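Local coordinates for disulfide bond protein A (Staphylococcus aureus, PDB 3BCI) that probably acts as a thiol-disulfide oxidoreductase of the thioredoxin family, forming disulfide bonds in folding proteins, at residues Leu80-Gln85 with Glu101-His106; Ser61-Arg66 with Lys122-Lys127; Pro13-Tyr18 with Glu167-Leu172; Leu54-Lys59 with Lys148-Ala153. All coordinates share one frame; numbering follows the deposited sequence. Where two conformers were deposited one is given.

Interaction 1 (Leu80-Gln85 with Glu101-His106); sequences LDFQKQ and ELLDKH
H106 and F82 carry the contact between helices 79-88 and 100-108, and their side chains cross at roughly a right angle. The short segments have N-to-C directions 137° apart and lie 11.4 Å from each other at their closest axis points, a separation that side chains and two waters bridge. Followed outward, H106 first places CB 3.8 Å from F82 CE1, an approach oblique to the phenyl ring. Past CG, the imidazole swings toward the end of segment 80-85. Its ND1 is 2.6 Å from a water that donates to F82 O, and this water lies in the plane of the imidazole at its edge. At the far end, CE1 lies 3.3 Å from Q85 O, again at the ring edge; this is a close carbon-oxygen approach rather than a classical hydrogen bond. A second water donates to both Q85 OE1 and H106 O. The F82 ring reaches H106 because chi1, at -177°, sets CG opposite the main-chain nitrogen; more loosely, its CZ lies 4.5 Å from L103 CD2. F82 also touches S68 and V71, and L103 touches V63 and A67, all on helix 61-74. This buried, partly hydrated packing belongs to the helical region inserted into the thioredoxin fold, characteristic of the DsbA family.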
loop_
_atom_site.group_PDB
_atom_site.type_symbol
_atom_site.label_atom_id
_atom_site.label_comp_id
_atom_site.label_asym_id
_atom_site.label_seq_id
_atom_site.Cartn_x
_atom_site.Cartn_y
_atom_site.Cartn_z
ATOM N N LEU A 80 1.759 7.023 3.495
ATOM C CA LEU A 80 1.713 7.396 2.088
ATOM C C LEU A 80 3.085 7.745 1.515
ATOM O O LEU A 80 3.357 7.473 0.344
ATOM C CB LEU A 80 0.715 8.540 1.870
ATOM C CG LEU A 80 -0.736 8.096 2.115
ATOM C CD1 LEU A 80 -1.687 9.258 1.847
ATOM C CD2 LEU A 80 -1.077 6.915 1.206
ATOM N N ASP A 81 3.956 8.341 2.326
ATOM C CA ASP A 81 5.293 8.668 1.840
ATOM C C ASP A 81 6.051 7.366 1.640
ATOM O O ASP A 81 6.789 7.202 0.669
ATOM C CB ASP A 81 6.067 9.532 2.841
ATOM C CG ASP A 81 5.525 10.937 2.946
ATOM O OD1 ASP A 81 5.011 11.468 1.939
ATOM O OD2 ASP A 81 5.631 11.518 4.042
ATOM N N PHE A 82 5.872 6.445 2.582
ATOM C CA PHE A 82 6.537 5.151 2.513
ATOM C C PHE A 82 6.132 4.436 1.229
ATOM O O PHE A 82 6.968 3.909 0.498
ATOM C CB PHE A 82 6.139 4.286 3.710
ATOM C CG PHE A 82 6.835 2.956 3.745
ATOM C CD1 PHE A 82 8.176 2.874 4.090
ATOM C CD2 PHE A 82 6.163 1.794 3.375
ATOM C CE1 PHE A 82 8.839 1.657 4.064
ATOM C CE2 PHE A 82 6.817 0.570 3.345
ATOM C CZ PHE A 82 8.160 0.502 3.690
ATOM N N GLN A 83 4.832 4.427 0.968
ATOM C CA GLN A 83 4.283 3.773 -0.203
ATOM C C GLN A 83 4.847 4.392 -1.479
ATOM O O GLN A 83 5.327 3.685 -2.368
ATOM C CB GLN A 83 2.758 3.888 -0.154
ATOM C CG GLN A 83 2.020 3.011 -1.118
ATOM C CD GLN A 83 0.578 2.809 -0.705
ATOM O OE1 GLN A 83 -0.195 3.762 -0.617
ATOM N NE2 GLN A 83 0.210 1.559 -0.441
ATOM N N LYS A 84 4.813 5.715 -1.560
ATOM C CA LYS A 84 5.331 6.407 -2.735
ATOM C C LYS A 84 6.807 6.097 -2.948
ATOM O O LYS A 84 7.229 5.746 -4.052
ATOM C CB LYS A 84 5.146 7.920 -2.582
ATOM C CG LYS A 84 5.761 8.738 -3.717
ATOM C CD LYS A 84 5.369 10.203 -3.608
ATOM C CE LYS A 84 5.936 10.838 -2.351
ATOM N NZ LYS A 84 5.177 12.059 -1.962
ATOM N N GLN A 85 7.589 6.229 -1.881
ATOM C CA GLN A 85 9.022 5.979 -1.942
ATOM C C GLN A 85 9.364 4.528 -2.265
ATOM O O GLN A 85 10.369 4.259 -2.925
ATOM C CB GLN A 85 9.685 6.403 -0.626
ATOM C CG GLN A 85 9.767 7.920 -0.447
ATOM C CD GLN A 85 10.269 8.333 0.931
ATOM O OE1 GLN A 85 11.238 7.773 1.448
ATOM N NE2 GLN A 85 9.617 9.331 1.524
ATOM N N GLU A 101 17.052 -5.609 3.900
ATOM C CA GLU A 101 18.046 -4.547 3.870
ATOM C C GLU A 101 17.427 -3.306 3.242
ATOM O O GLU A 101 17.503 -2.213 3.798
ATOM C CB GLU A 101 19.268 -4.964 3.042
ATOM C CG GLU A 101 20.408 -3.942 3.085
ATOM C CD GLU A 101 21.472 -4.186 2.028
ATOM O OE1 GLU A 101 21.646 -5.347 1.607
ATOM O OE2 GLU A 101 22.147 -3.213 1.626
ATOM N N LEU A 102 16.815 -3.478 2.074
ATOM C CA LEU A 102 16.190 -2.357 1.380
ATOM C C LEU A 102 15.001 -1.814 2.164
ATOM O O LEU A 102 14.820 -0.601 2.268
ATOM C CB LEU A 102 15.740 -2.775 -0.026
ATOM C CG LEU A 102 15.037 -1.694 -0.856
ATOM C CD1 LEU A 102 15.280 -1.935 -2.337
ATOM C CD2 LEU A 102 13.540 -1.688 -0.543
ATOM N N LEU A 103 14.187 -2.707 2.717
ATOM C CA LEU A 103 13.032 -2.257 3.487
ATOM C C LEU A 103 13.463 -1.487 4.740
ATOM O O LEU A 103 12.900 -0.436 5.049
ATOM C CB LEU A 103 12.146 -3.455 3.848
ATOM C CG LEU A 103 11.446 -4.045 2.613
ATOM C CD1 LEU A 103 10.841 -5.394 2.948
ATOM C CD2 LEU A 103 10.375 -3.078 2.121
ATOM N N ASP A 104 14.466 -1.986 5.458
ATOM C CA ASP A 104 14.927 -1.275 6.648
ATOM C C ASP A 104 15.425 0.104 6.219
ATOM O O ASP A 104 15.168 1.109 6.886
ATOM C CB ASP A 104 16.053 -2.047 7.352
ATOM C CG ASP A 104 15.552 -3.300 8.054
ATOM O OD1 ASP A 104 14.325 -3.523 8.083
ATOM O OD2 ASP A 104 16.388 -4.062 8.583
ATOM N N LYS A 105 16.125 0.148 5.092
ATOM C CA LYS A 105 16.641 1.407 4.569
ATOM C C LYS A 105 15.489 2.374 4.307
ATOM O O LYS A 105 15.569 3.561 4.619
ATOM C CB LYS A 105 17.417 1.154 3.274
ATOM C CG LYS A 105 17.931 2.412 2.587
ATOM C CD LYS A 105 18.858 2.070 1.423
ATOM C CE LYS A 105 18.124 1.378 0.283
ATOM N NZ LYS A 105 17.220 2.311 -0.436
ATOM N N HIS A 106 14.408 1.866 3.732
ATOM C CA HIS A 106 13.262 2.720 3.448
ATOM C C HIS A 106 12.554 3.177 4.719
ATOM O O HIS A 106 12.088 4.315 4.809
ATOM C CB HIS A 106 12.301 1.994 2.509
ATOM C CG HIS A 106 12.699 2.091 1.069
ATOM N ND1 HIS A 106 11.891 2.664 0.113
ATOM C CD2 HIS A 106 13.845 1.741 0.438
ATOM C CE1 HIS A 106 12.522 2.666 -1.050
ATOM N NE2 HIS A 106 13.708 2.112 -0.880
HETATM O O HOH W 1 9.576 3.507 1.061
HETATM O O HOH W 2 10.580 5.557 2.852
#

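Interaction 2 (Ser61-Arg66 with Lys122-Lys127); sequences SIVGSR and KDYKTK
Y124 presses its backbone end against R66: their CA atoms are only 5.1 Å apart, and Y124 CB lies 3.6 Å from R66 O. The two CB atoms meet at 3.9 Å, with R66 CB at the edge of the tyrosine ring. Further along that edge, V63 CG1 reaches Y124 CE1 at 3.9 Å. The ring is also covered on one face by its own neighbour K125, whose CG sits 3.7 Å above the ring centre. Beyond the apolar patch, Y124 OH hydrogen-bonds D104, and the ring touches L103 and I107 of helix 100-108 as well as A67 and A70 of helix 61-74. The contact thus ties the start of helix 61-74 to segment 122-127, on helix 114-125 and the turn after it, within the helical insertion of the DsbA-type thioredoxin fold. The other side is looser. R66 CG stands anti to the carbonyl carbon (chi1 -67°), and the extended chain from CG to NE carries the guanidinium away from Y124. R66 CD still lies 3.7 Å from Y124 O, but beyond it a water links the two, accepting from R66 NH1 at 3.0 Å and donating to that oxygen. I62 CG2 lies over the rim of one guanidinium face, and W132 supplies a cation-pi partner.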
loop_
_atom_site.group_PDB
_atom_site.type_symbol
_atom_site.label_atom_id
_atom_site.label_comp_id
_atom_site.label_asym_id
_atom_site.label_seq_id
_atom_site.Cartn_x
_atom_site.Cartn_y
_atom_site.Cartn_z
ATOM N N SER A 61 7.481 -10.399 -2.051
ATOM C CA SER A 61 6.298 -9.538 -2.083
ATOM C C SER A 61 5.654 -9.432 -0.711
ATOM O O SER A 61 5.316 -8.342 -0.257
ATOM C CB SER A 61 5.253 -10.076 -3.071
ATOM O OG SER A 61 5.512 -9.643 -4.394
ATOM N N ILE A 62 5.491 -10.572 -0.053
ATOM C CA ILE A 62 4.871 -10.623 1.265
ATOM C C ILE A 62 5.723 -9.911 2.314
ATOM O O ILE A 62 5.193 -9.349 3.275
ATOM C CB ILE A 62 4.629 -12.094 1.703
ATOM C CG1 ILE A 62 3.697 -12.141 2.914
ATOM C CG2 ILE A 62 5.959 -12.771 2.029
ATOM C CD1 ILE A 62 2.279 -11.656 2.617
ATOM N N VAL A 63 7.041 -9.938 2.133
ATOM C CA VAL A 63 7.935 -9.286 3.081
ATOM C C VAL A 63 7.725 -7.781 2.975
ATOM O O VAL A 63 7.640 -7.082 3.986
ATOM C CB VAL A 63 9.422 -9.617 2.796
ATOM C CG1 VAL A 63 10.309 -8.924 3.817
ATOM C CG2 VAL A 63 9.648 -11.126 2.860
ATOM N N GLY A 64 7.639 -7.290 1.742
ATOM C CA GLY A 64 7.418 -5.873 1.527
ATOM C C GLY A 64 6.074 -5.473 2.112
ATOM O O GLY A 64 5.933 -4.392 2.692
ATOM N N SER A 65 5.087 -6.353 1.970
ATOM C CA SER A 65 3.748 -6.092 2.488
ATOM C C SER A 65 3.761 -5.993 4.008
ATOM O O SER A 65 3.092 -5.136 4.575
ATOM C CB SER A 65 2.779 -7.195 2.058
ATOM O OG SER A 65 1.469 -6.913 2.525
ATOM N N ARG A 66 4.508 -6.874 4.670
ATOM C CA ARG A 66 4.605 -6.833 6.131
ATOM C C ARG A 66 5.199 -5.500 6.607
ATOM O O ARG A 66 4.662 -4.859 7.504
ATOM C CB ARG A 66 5.485 -7.976 6.644
ATOM C CG ARG A 66 4.896 -9.362 6.447
ATOM C CD ARG A 66 5.957 -10.428 6.675
ATOM N NE ARG A 66 5.461 -11.762 6.363
ATOM C CZ ARG A 66 6.238 -12.774 5.996
ATOM N NH1 ARG A 66 7.549 -12.604 5.894
ATOM N NH2 ARG A 66 5.704 -13.955 5.729
ATOM N N LYS A 122 11.254 -4.393 13.887
ATOM C CA LYS A 122 11.134 -5.663 14.593
ATOM C C LYS A 122 9.771 -6.323 14.352
ATOM O O LYS A 122 9.675 -7.542 14.222
ATOM C CB LYS A 122 11.361 -5.441 16.093
ATOM C CG LYS A 122 11.364 -6.716 16.939
ATOM C CD LYS A 122 9.981 -7.060 17.454
ATOM C CE LYS A 122 10.038 -8.216 18.440
ATOM N NZ LYS A 122 8.701 -8.524 19.014
ATOM N N ASP A 123 8.717 -5.518 14.269
ATOM C CA ASP A 123 7.381 -6.065 14.070
ATOM C C ASP A 123 7.189 -6.817 12.751
ATOM O O ASP A 123 6.664 -7.927 12.748
ATOM C CB ASP A 123 6.332 -4.950 14.198
ATOM C CG ASP A 123 4.913 -5.492 14.369
ATOM O OD1 ASP A 123 4.309 -5.956 13.379
ATOM O OD2 ASP A 123 4.405 -5.461 15.509
ATOM N N TYR A 124 7.625 -6.237 11.634
ATOM C CA TYR A 124 7.440 -6.903 10.347
ATOM C C TYR A 124 8.319 -8.133 10.151
ATOM O O TYR A 124 8.082 -8.925 9.242
ATOM C CB TYR A 124 7.626 -5.904 9.188
ATOM C CG TYR A 124 9.010 -5.803 8.573
ATOM C CD1 TYR A 124 9.409 -6.668 7.554
ATOM C CD2 TYR A 124 9.902 -4.803 8.972
ATOM C CE1 TYR A 124 10.663 -6.538 6.942
ATOM C CE2 TYR A 124 11.157 -4.664 8.369
ATOM C CZ TYR A 124 11.531 -5.532 7.355
ATOM O OH TYR A 124 12.765 -5.391 6.753
ATOM N N LYS A 125 9.316 -8.305 11.014
ATOM C CA LYS A 125 10.210 -9.456 10.919
ATOM C C LYS A 125 9.847 -10.549 11.922
ATOM O O LYS A 125 10.450 -11.620 11.924
ATOM C CB LYS A 125 11.658 -9.029 11.164
ATOM C CG LYS A 125 12.180 -7.969 10.204
ATOM C CD LYS A 125 13.628 -7.625 10.512
ATOM C CE LYS A 125 14.153 -6.566 9.564
ATOM N NZ LYS A 125 15.560 -6.206 9.864
ATOM N N THR A 126 8.865 -10.280 12.774
ATOM C CA THR A 126 8.457 -11.248 13.789
ATOM C C THR A 126 7.255 -12.086 13.359
ATOM O O THR A 126 6.172 -11.560 13.118
ATOM C CB THR A 126 8.114 -10.540 15.110
ATOM O OG1 THR A 126 9.240 -9.762 15.538
ATOM C CG2 THR A 126 7.772 -11.562 16.192
ATOM N N LYS A 127 7.446 -13.396 13.275
ATOM C CA LYS A 127 6.364 -14.275 12.868
ATOM C C LYS A 127 5.108 -14.073 13.705
ATOM O O LYS A 127 5.174 -13.963 14.928
ATOM C CB LYS A 127 6.798 -15.738 12.946
ATOM C CG LYS A 127 5.638 -16.709 12.792
ATOM C CD LYS A 127 6.012 -17.906 11.940
ATOM C CE LYS A 127 4.826 -18.842 11.777
ATOM N NZ LYS A 127 5.123 -19.928 10.806
HETATM O O HOH W 3 9.179 -10.593 7.309
#

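Interaction 3 (Pro13-Tyr18 with Glu167-Leu172); sequences PLVVVY and ESYEKL
Packing of the C-terminal helix on the central sheet of the thioredoxin fold is represented here by Y169, set against V15 and V17 of strand 14-19. The backbones stay well apart, 8.7 Å between V15 CA and Y169 CA, so a long aromatic side chain has to span the distance. Y169 does so with CG anti to its carbonyl carbon (chi1 -69°), which sends the ring from helix 166-174 toward the strand. V15 CG1 meets the ring at its edge, near the ring plane, 4.2 Å from CD1. Two residues along the strand, V17 CG2 lies 4.4 Å from Y169 OH, a loose methyl-to-oxygen approach. That oxygen finds its polar partner elsewhere, in a hydrogen bond with P163 O. Between the two valines, V16 points to the other side of the sheet, where its CG1 rests 3.7 Å above the plane of Y18's ring, toward the rim. This alternation fits a regular beta strand. The two segments bury 84 Å² between them. Other elements share the ring: A153 of strand 152-155 and L29 and V33 of helix 24-42 also touch Y169. The valine-tyrosine packing thus sits in the core between the sheet and the two helices 24-42 and 166-174, which lie on one of its faces as is usual in the thioredoxin fold.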
loop_
_atom_site.group_PDB
_atom_site.type_symbol
_atom_site.label_atom_id
_atom_site.label_comp_id
_atom_site.label_asym_id
_atom_site.label_seq_id
_atom_site.Cartn_x
_atom_site.Cartn_y
_atom_site.Cartn_z
ATOM N N PRO A 13 -16.552 7.872 2.450
ATOM C CA PRO A 13 -16.213 6.946 1.368
ATOM C C PRO A 13 -14.982 6.093 1.710
ATOM O O PRO A 13 -14.033 6.568 2.330
ATOM C CB PRO A 13 -15.932 7.883 0.195
ATOM C CG PRO A 13 -16.864 9.042 0.454
ATOM C CD PRO A 13 -16.730 9.248 1.942
ATOM N N LEU A 14 -15.008 4.827 1.321
ATOM C CA LEU A 14 -13.854 3.963 1.533
ATOM C C LEU A 14 -13.229 3.695 0.162
ATOM O O LEU A 14 -13.875 3.133 -0.725
ATOM C CB LEU A 14 -14.261 2.634 2.159
ATOM C CG LEU A 14 -13.221 1.516 2.004
ATOM C CD1 LEU A 14 -12.017 1.758 2.914
ATOM C CD2 LEU A 14 -13.873 0.189 2.333
ATOM N N VAL A 15 -11.980 4.110 -0.017
ATOM C CA VAL A 15 -11.290 3.886 -1.283
ATOM C C VAL A 15 -10.308 2.729 -1.106
ATOM O O VAL A 15 -9.403 2.790 -0.269
ATOM C CB VAL A 15 -10.516 5.145 -1.729
ATOM C CG1 VAL A 15 -9.774 4.867 -3.032
ATOM C CG2 VAL A 15 -11.484 6.321 -1.896
ATOM N N VAL A 16 -10.493 1.672 -1.892
ATOM C CA VAL A 16 -9.625 0.504 -1.810
ATOM C C VAL A 16 -8.863 0.300 -3.113
ATOM O O VAL A 16 -9.451 0.297 -4.200
ATOM C CB VAL A 16 -10.426 -0.788 -1.530
ATOM C CG1 VAL A 16 -9.466 -1.973 -1.398
ATOM C CG2 VAL A 16 -11.263 -0.631 -0.270
ATOM N N VAL A 17 -7.551 0.139 -2.995
ATOM C CA VAL A 17 -6.705 -0.100 -4.156
ATOM C C VAL A 17 -6.035 -1.451 -3.943
ATOM O O VAL A 17 -5.414 -1.685 -2.905
ATOM C CB VAL A 17 -5.614 0.991 -4.317
ATOM C CG1 VAL A 17 -4.587 0.569 -5.387
ATOM C CG2 VAL A 17 -6.260 2.310 -4.729
ATOM N N TYR A 18 -6.197 -2.340 -4.917
ATOM C CA TYR A 18 -5.604 -3.674 -4.870
ATOM C C TYR A 18 -4.342 -3.662 -5.710
ATOM O O TYR A 18 -4.346 -3.154 -6.831
ATOM C CB TYR A 18 -6.585 -4.705 -5.432
ATOM C CG TYR A 18 -7.783 -4.962 -4.550
ATOM C CD1 TYR A 18 -7.725 -5.898 -3.517
ATOM C CD2 TYR A 18 -8.985 -4.286 -4.763
ATOM C CE1 TYR A 18 -8.835 -6.162 -2.724
ATOM C CE2 TYR A 18 -10.103 -4.538 -3.975
ATOM C CZ TYR A 18 -10.023 -5.480 -2.960
ATOM O OH TYR A 18 -11.137 -5.767 -2.207
ATOM N N GLU A 167 -9.247 11.928 -11.797
ATOM C CA GLU A 167 -10.594 12.432 -12.047
ATOM C C GLU A 167 -11.658 11.345 -12.034
ATOM O O GLU A 167 -12.837 11.624 -11.811
ATOM C CB GLU A 167 -10.644 13.186 -13.378
ATOM C CG GLU A 167 -9.520 14.193 -13.540
ATOM C CD GLU A 167 -9.832 15.265 -14.562
ATOM O OE1 GLU A 167 -10.367 14.930 -15.640
ATOM O OE2 GLU A 167 -9.530 16.445 -14.287
ATOM N N SER A 168 -11.251 10.103 -12.279
ATOM C CA SER A 168 -12.209 9.008 -12.271
ATOM C C SER A 168 -12.603 8.693 -10.825
ATOM O O SER A 168 -13.716 8.238 -10.555
ATOM C CB SER A 168 -11.610 7.773 -12.949
ATOM O OG SER A 168 -12.589 6.760 -13.071
ATOM N N TYR A 169 -11.687 8.938 -9.895
ATOM C CA TYR A 169 -11.979 8.705 -8.479
ATOM C C TYR A 169 -12.886 9.836 -8.012
ATOM O O TYR A 169 -13.911 9.611 -7.366
ATOM C CB TYR A 169 -10.698 8.728 -7.642
ATOM C CG TYR A 169 -9.764 7.568 -7.876
ATOM C CD1 TYR A 169 -9.629 6.554 -6.923
ATOM C CD2 TYR A 169 -9.007 7.484 -9.045
ATOM C CE1 TYR A 169 -8.763 5.490 -7.128
ATOM C CE2 TYR A 169 -8.139 6.423 -9.261
ATOM C CZ TYR A 169 -8.020 5.429 -8.299
ATOM O OH TYR A 169 -7.164 4.376 -8.515
ATOM N N GLU A 170 -12.484 11.057 -8.343
ATOM C CA GLU A 170 -13.222 12.257 -7.977
ATOM C C GLU A 170 -14.669 12.152 -8.440
ATOM O O GLU A 170 -15.589 12.602 -7.753
ATOM C CB GLU A 170 -12.543 13.477 -8.605
ATOM C CG GLU A 170 -13.085 14.812 -8.154
ATOM C CD GLU A 170 -12.205 15.960 -8.601
ATOM O OE1 GLU A 170 -11.929 16.059 -9.815
ATOM O OE2 GLU A 170 -11.790 16.763 -7.739
ATOM N N LYS A 171 -14.864 11.538 -9.602
ATOM C CA LYS A 171 -16.193 11.357 -10.166
ATOM C C LYS A 171 -17.083 10.585 -9.195
ATOM O O LYS A 171 -18.203 11.003 -8.911
ATOM C CB LYS A 171 -16.084 10.617 -11.499
ATOM C CG LYS A 171 -17.357 10.573 -12.321
ATOM C CD LYS A 171 -17.047 10.072 -13.722
ATOM C CE LYS A 171 -18.199 9.274 -14.297
ATOM N NZ LYS A 171 -17.845 8.694 -15.621
ATOM N N LEU A 172 -16.578 9.469 -8.679
ATOM C CA LEU A 172 -17.334 8.659 -7.728
ATOM C C LEU A 172 -17.496 9.342 -6.375
ATOM O O LEU A 172 -18.509 9.167 -5.698
ATOM C CB LEU A 172 -16.646 7.307 -7.510
ATOM C CG LEU A 172 -16.922 6.207 -8.528
ATOM C CD1 LEU A 172 -16.192 4.936 -8.116
ATOM C CD2 LEU A 172 -18.418 5.958 -8.604
#

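Interaction 4 (Leu54-Lys59 with Lys148-Ala153); sequences LAFLGK and KTTPTA
T150 turns its two branches to different partners: CG2 to L54 and OG1 to F56. The methyl and the leucine side chain approach tip to tip, with T150 CG2 3.7 Å from L54 CD2 and 3.9 Å from L54 CD1. F56 behaves differently, its side chain sliding past that of T150 in the opposite direction. T150 OG1 lies 3.5 Å from F56 CZ and 3.6 Å from F56 CE2, oblique to the ring. The threonine torsion (chi1 58°) sets the two branches apart: OG1 sits between the backbone N and the carbonyl carbon, while CG2 stands anti to the carbonyl carbon. Within its own loop, F56 carries L57 CG over one face, 3.5 Å above the ring plane and toward the rim. T150 precedes the cis peptide of P151, the position of the cis-proline loop of the thioredoxin fold, and P151 touches C26 of the C23/C26 CxxC pair, free thiols here, which form a disulfide in another structure of this protein. L54-K59 leads from strand 48-53 to the helical insertion. The T150 side chain itself touches the CxxC residues, so the contact borders the redox centre. Its chemistry is van der Waals packing, a methyl on leucine and a hydroxyl against aromatic carbons, which implies a modest association at the surface without a directional bond joining the loops.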
loop_
_atom_site.group_PDB
_atom_site.type_symbol
_atom_site.label_atom_id
_atom_site.label_comp_id
_atom_site.label_asym_id
_atom_site.label_seq_id
_atom_site.Cartn_x
_atom_site.Cartn_y
_atom_site.Cartn_z
ATOM N N LEU A 54 -1.792 -8.032 -2.795
ATOM C CA LEU A 54 -1.961 -9.445 -3.128
ATOM C C LEU A 54 -0.673 -10.259 -2.943
ATOM O O LEU A 54 -0.719 -11.487 -2.900
ATOM C CB LEU A 54 -2.480 -9.606 -4.568
ATOM C CG LEU A 54 -3.992 -9.468 -4.785
ATOM C CD1 LEU A 54 -4.421 -8.013 -4.609
ATOM C CD2 LEU A 54 -4.356 -9.962 -6.185
ATOM N N ALA A 55 0.464 -9.573 -2.829
ATOM C CA ALA A 55 1.768 -10.223 -2.641
ATOM C C ALA A 55 1.874 -11.472 -3.508
ATOM O O ALA A 55 2.121 -12.565 -3.001
ATOM C CB ALA A 55 1.959 -10.594 -1.170
ATOM N N PHE A 56 1.708 -11.301 -4.814
ATOM C CA PHE A 56 1.722 -12.427 -5.739
ATOM C C PHE A 56 2.882 -12.477 -6.723
ATOM O O PHE A 56 2.951 -13.396 -7.536
ATOM C CB PHE A 56 0.411 -12.435 -6.532
ATOM C CG PHE A 56 0.301 -11.311 -7.532
ATOM C CD1 PHE A 56 0.546 -11.537 -8.886
ATOM C CD2 PHE A 56 -0.028 -10.023 -7.122
ATOM C CE1 PHE A 56 0.461 -10.495 -9.818
ATOM C CE2 PHE A 56 -0.114 -8.974 -8.045
ATOM C CZ PHE A 56 0.131 -9.211 -9.394
ATOM N N LEU A 57 3.792 -11.511 -6.659
ATOM C CA LEU A 57 4.904 -11.482 -7.601
ATOM C C LEU A 57 6.262 -11.944 -7.072
ATOM O O LEU A 57 7.302 -11.433 -7.486
ATOM C CB LEU A 57 5.019 -10.075 -8.193
ATOM C CG LEU A 57 3.814 -9.699 -9.066
ATOM C CD1 LEU A 57 3.911 -8.245 -9.506
ATOM C CD2 LEU A 57 3.765 -10.628 -10.285
ATOM N N GLY A 58 6.260 -12.920 -6.171
ATOM C CA GLY A 58 7.520 -13.411 -5.636
ATOM C C GLY A 58 7.500 -13.559 -4.129
ATOM O O GLY A 58 6.682 -12.941 -3.451
ATOM N N LYS A 59 8.414 -14.366 -3.599
ATOM C CA LYS A 59 8.479 -14.605 -2.162
ATOM C C LYS A 59 8.809 -13.359 -1.353
ATOM O O LYS A 59 8.565 -13.321 -0.153
ATOM C CB LYS A 59 9.499 -15.707 -1.854
ATOM C CG LYS A 59 10.867 -15.461 -2.450
ATOM C CD LYS A 59 11.842 -16.607 -2.177
ATOM C CE LYS A 59 12.472 -16.535 -0.787
ATOM N NZ LYS A 59 11.596 -17.053 0.301
ATOM N N LYS A 148 -9.504 -10.247 -9.561
ATOM C CA LYS A 148 -8.701 -10.936 -10.564
ATOM C C LYS A 148 -7.473 -10.143 -10.993
ATOM O O LYS A 148 -6.338 -10.589 -10.821
ATOM C CB LYS A 148 -9.552 -11.236 -11.798
ATOM C CG LYS A 148 -10.712 -12.190 -11.559
ATOM C CD LYS A 148 -11.532 -12.368 -12.830
ATOM C CE LYS A 148 -10.668 -12.867 -13.982
ATOM N NZ LYS A 148 -11.414 -12.903 -15.270
ATOM N N THR A 149 -7.709 -8.962 -11.554
ATOM C CA THR A 149 -6.624 -8.120 -12.034
ATOM C C THR A 149 -6.188 -7.012 -11.083
ATOM O O THR A 149 -6.959 -6.538 -10.249
ATOM C CB THR A 149 -6.999 -7.462 -13.371
ATOM O OG1 THR A 149 -8.269 -6.812 -13.241
ATOM C CG2 THR A 149 -7.069 -8.502 -14.476
ATOM N N THR A 150 -4.933 -6.612 -11.228
ATOM C CA THR A 150 -4.359 -5.539 -10.432
ATOM C C THR A 150 -3.554 -4.692 -11.403
ATOM O O THR A 150 -2.970 -5.212 -12.345
ATOM C CB THR A 150 -3.413 -6.075 -9.341
ATOM O OG1 THR A 150 -2.365 -6.838 -9.947
ATOM C CG2 THR A 150 -4.170 -6.951 -8.358
ATOM N N PRO A 151 -3.533 -3.371 -11.200
ATOM C CA PRO A 151 -4.241 -2.712 -10.101
ATOM C C PRO A 151 -5.713 -2.452 -10.410
ATOM O O PRO A 151 -6.092 -2.268 -11.562
ATOM C CB PRO A 151 -3.471 -1.408 -9.944
ATOM C CG PRO A 151 -3.123 -1.078 -11.376
ATOM C CD PRO A 151 -2.657 -2.419 -11.910
ATOM N N THR A 152 -6.538 -2.461 -9.370
ATOM C CA THR A 152 -7.961 -2.175 -9.509
ATOM C C THR A 152 -8.351 -1.385 -8.272
ATOM O O THR A 152 -7.792 -1.594 -7.196
ATOM C CB THR A 152 -8.827 -3.463 -9.610
ATOM O OG1 THR A 152 -8.423 -4.409 -8.610
ATOM C CG2 THR A 152 -8.695 -4.084 -10.995
ATOM N N ALA A 153 -9.291 -0.460 -8.429
ATOM C CA ALA A 153 -9.725 0.362 -7.311
ATOM C C ALA A 153 -11.235 0.397 -7.203
ATOM O O ALA A 153 -11.939 0.311 -8.205
ATOM C CB ALA A 153 -9.168 1.779 -7.463
#

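Overall arrangement
Interactions 1 and 2 belong to the helical insertion, and 3 and 4 to the thioredoxin part of the chain. Interactions 1 and 3 are buried, 2 is partly buried and 4 lies at the surface. The first two adjoin each other, through a salt bridge from D104 OD2 to K125 NZ at 2.6 Å and packing of L103 on V63; both contain bridging water. Interaction 3, about 24 Å from interaction 1 between centres, is mainly apolar. Interaction 4 combines a methyl-leucine contact with a hydroxyl against an aromatic ring. It shares the sheet with interaction 3, strands 14-19 and 152-155 being neighbours, and meets interaction 2, where A55 packs on S61 and I62.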